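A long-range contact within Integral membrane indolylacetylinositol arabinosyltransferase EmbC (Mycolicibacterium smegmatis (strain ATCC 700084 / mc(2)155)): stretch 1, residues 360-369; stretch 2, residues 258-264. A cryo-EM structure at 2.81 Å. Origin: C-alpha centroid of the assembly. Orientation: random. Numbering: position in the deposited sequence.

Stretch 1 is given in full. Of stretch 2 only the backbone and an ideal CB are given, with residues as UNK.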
# COMPACT_ATOMS: atom_id res chain seq x y z
N SER A 360 -6.78 37.98 -21.21
CA SER A 360 -5.52 37.79 -20.51
C SER A 360 -4.70 36.69 -21.19
O SER A 360 -5.25 35.75 -21.76
CB SER A 360 -5.75 37.43 -19.05
OG SER A 360 -6.28 36.13 -18.92
N ARG A 361 -3.38 36.83 -21.11
CA ARG A 361 -2.50 35.87 -21.77
C ARG A 361 -2.00 34.78 -20.83
O ARG A 361 -1.72 33.67 -21.29
CB ARG A 361 -1.30 36.60 -22.39
CG ARG A 361 -1.70 37.59 -23.47
CD ARG A 361 -2.39 36.88 -24.63
NE ARG A 361 -1.49 35.95 -25.30
CZ ARG A 361 -1.88 34.91 -26.03
NH1 ARG A 361 -3.17 34.64 -26.17
NH2 ARG A 361 -0.97 34.12 -26.60
N ALA A 362 -1.92 35.07 -19.53
CA ALA A 362 -1.48 34.07 -18.57
C ALA A 362 -2.46 32.92 -18.46
O ALA A 362 -2.05 31.78 -18.22
CB ALA A 362 -1.26 34.71 -17.21
N ALA A 363 -3.75 33.20 -18.66
CA ALA A 363 -4.76 32.15 -18.69
C ALA A 363 -4.55 31.21 -19.87
O ALA A 363 -4.66 29.99 -19.72
CB ALA A 363 -6.16 32.77 -18.75
N ALA A 364 -4.20 31.76 -21.03
CA ALA A 364 -3.93 30.93 -22.21
C ALA A 364 -2.69 30.08 -22.03
O ALA A 364 -2.68 28.89 -22.38
CB ALA A 364 -3.80 31.82 -23.44
N TRP A 365 -1.63 30.66 -21.46
CA TRP A 365 -0.40 29.89 -21.28
C TRP A 365 -0.54 28.80 -20.22
O TRP A 365 -0.05 27.69 -20.42
CB TRP A 365 0.77 30.83 -20.98
CG TRP A 365 1.25 31.53 -22.21
CD1 TRP A 365 0.79 32.70 -22.71
CD2 TRP A 365 2.29 31.11 -23.09
NE1 TRP A 365 1.46 33.03 -23.86
CE2 TRP A 365 2.39 32.06 -24.11
CE3 TRP A 365 3.15 30.00 -23.12
CZ2 TRP A 365 3.31 31.95 -25.14
CZ3 TRP A 365 4.05 29.89 -24.15
CH2 TRP A 365 4.13 30.87 -25.14
N THR A 366 -1.27 29.06 -19.14
CA THR A 366 -1.42 27.97 -18.17
C THR A 366 -2.47 26.95 -18.59
O THR A 366 -2.40 25.79 -18.17
CB THR A 366 -1.71 28.51 -16.78
OG1 THR A 366 -1.70 27.42 -15.85
CG2 THR A 366 -3.02 29.11 -16.72
N ALA A 367 -3.43 27.33 -19.45
CA ALA A 367 -4.35 26.34 -19.99
C ALA A 367 -3.63 25.40 -20.94
O ALA A 367 -3.83 24.18 -20.88
CB ALA A 367 -5.50 27.04 -20.69
N ALA A 368 -2.76 25.95 -21.80
CA ALA A 368 -1.91 25.12 -22.64
C ALA A 368 -0.98 24.24 -21.83
O ALA A 368 -0.75 23.08 -22.19
CB ALA A 368 -1.11 26.02 -23.59
N GLY A 369 -0.49 24.74 -20.71
CA GLY A 369 0.42 23.96 -19.88
C GLY A 369 -0.24 22.79 -19.16
O GLY A 369 0.30 21.69 -19.14
N UNK A 258 1.13 32.19 -32.17
CA UNK A 258 2.35 31.50 -31.69
C UNK A 258 2.12 30.41 -30.65
O UNK A 258 2.85 29.40 -30.67
CB UNK A 258 3.31 32.53 -31.09
N UNK A 259 1.15 30.56 -29.76
CA UNK A 259 0.91 29.54 -28.75
C UNK A 259 0.33 28.27 -29.36
O UNK A 259 0.63 27.15 -28.91
CB UNK A 259 -0.03 30.08 -27.67
N UNK A 260 -0.48 28.42 -30.41
CA UNK A 260 -1.01 27.26 -31.12
C UNK A 260 0.09 26.51 -31.85
O UNK A 260 0.10 25.27 -31.86
CB UNK A 260 -2.10 27.69 -32.11
N UNK A 261 1.04 27.24 -32.43
CA UNK A 261 2.18 26.61 -33.07
C UNK A 261 3.08 25.90 -32.09
O UNK A 261 3.61 24.82 -32.39
CB UNK A 261 2.99 27.65 -33.84
N UNK A 262 3.24 26.45 -30.90
CA UNK A 262 4.05 25.79 -29.88
C UNK A 262 3.40 24.50 -29.39
O UNK A 262 4.07 23.47 -29.28
CB UNK A 262 4.28 26.74 -28.70
N UNK A 263 2.10 24.53 -29.11
CA UNK A 263 1.40 23.33 -28.64
C UNK A 263 1.37 22.26 -29.72
O UNK A 263 1.58 21.07 -29.44
CB UNK A 263 -0.03 23.67 -28.21
N UNK A 264 1.20 22.67 -30.99
CA UNK A 264 1.22 21.72 -32.10
C UNK A 264 2.59 21.09 -32.28
O UNK A 264 2.69 19.88 -32.55
CB UNK A 264 0.79 22.41 -33.40

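Stretch 2 and nearly all of stretch 1 are helical, and the two helices run nearly parallel, their axes 10° apart in direction and 11.1 Å apart at closest approach. Stretch 1 turns a largely apolar surface to its partner, made of Ala364, Trp365 and Ala368, with the guanidinium of Arg361 at one end.

Position 258 begins the helical segment. Its CA-to-CB bond points sideways and its ideal CB has no atom of stretch 1 within 5.5 Å, so many side chains would be tolerated. Its phi of -62° also admits proline, which is common in the first turn of a helix. The residue is Pro258; its carbonyl accepts the backbone hydrogen bond from N of position 262, and its ring makes no contact with stretch 1.

Position 259 points toward stretch 1, into a hollow bordered by Arg361, Ala364, Trp365 and Ala368. The ideal CB of 259 lies 4.3 Å from Arg361 NH2 and 4.6 Å from Trp365 CZ2. The small alanines leave space beside the indole, which suits a medium-sized apolar chain such as leucine, isoleucine or methionine; an acidic residue could be considered because of the guanidinium, but the hollow itself is mostly apolar. The residue is Leu259, a knob in this hole. In its t, p rotamer, Leu259 CD1 lies over one face of the indole, 3.5 Å from the centroid of the six-membered ring of Trp365 and 8° off its normal, a CH-pi contact. Leu259 CD2 packs 3.8 Å from Ala364 CB, while Leu259 CD1 also comes within 4.1 Å of Ala368 CB.

Positions 260 and 261 lie out of reach of stretch 1, which therefore sets little preference beyond compatibility with a helix. They are Asp260, whose carboxylate is hydrogen-bonded outside the two stretches, and Gly261, although there is room for a CB.

Position 262 points toward stretch 1, but the nearest atom to its ideal CB, Trp365 CH2, is 5.5 Å away. A side chain must extend to meet the indole, so leucine, methionine or an aromatic would serve. Leu262 does this with CD2, 3.8 Å from Trp365 CZ3.

Position 263 also points toward stretch 1, its ideal CB 5.3 Å from Ala368 CB. Here the CA atoms of 263 and Ala368 are 7.1 Å apart, and a modest apolar group such as valine or isoleucine would fill the gap. Val263 places CG2 3.8 Å from Ala368 CB.

Position 264 is out of reach, leaving polar or apolar residues equally plausible. Ser264 uses its OG to donate a hydrogen bond to Asp260 O (2.8 Å) within its own helix.

Stretch 2 258-264: PLDGLVS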
# COMPACT_ATOMS: atom_id res chain seq x y z
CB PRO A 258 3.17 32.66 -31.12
CG PRO A 258 2.80 33.79 -31.95
CD PRO A 258 1.36 33.64 -32.26
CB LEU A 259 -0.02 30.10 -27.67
CG LEU A 259 -0.36 29.21 -26.48
CD1 LEU A 259 0.90 28.85 -25.73
CD2 LEU A 259 -1.31 29.94 -25.60
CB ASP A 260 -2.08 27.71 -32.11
CG ASP A 260 -3.29 28.29 -31.42
OD1 ASP A 260 -3.58 27.89 -30.28
OD2 ASP A 260 -3.96 29.15 -32.03
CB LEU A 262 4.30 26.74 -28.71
CG LEU A 262 5.21 26.20 -27.62
CD1 LEU A 262 6.58 25.92 -28.18
CD2 LEU A 262 5.31 27.22 -26.53
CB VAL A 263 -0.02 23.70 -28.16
CG1 VAL A 263 -0.82 22.48 -27.81
CG2 VAL A 263 0.07 24.58 -26.94
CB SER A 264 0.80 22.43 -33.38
OG SER A 264 -0.52 22.92 -33.26
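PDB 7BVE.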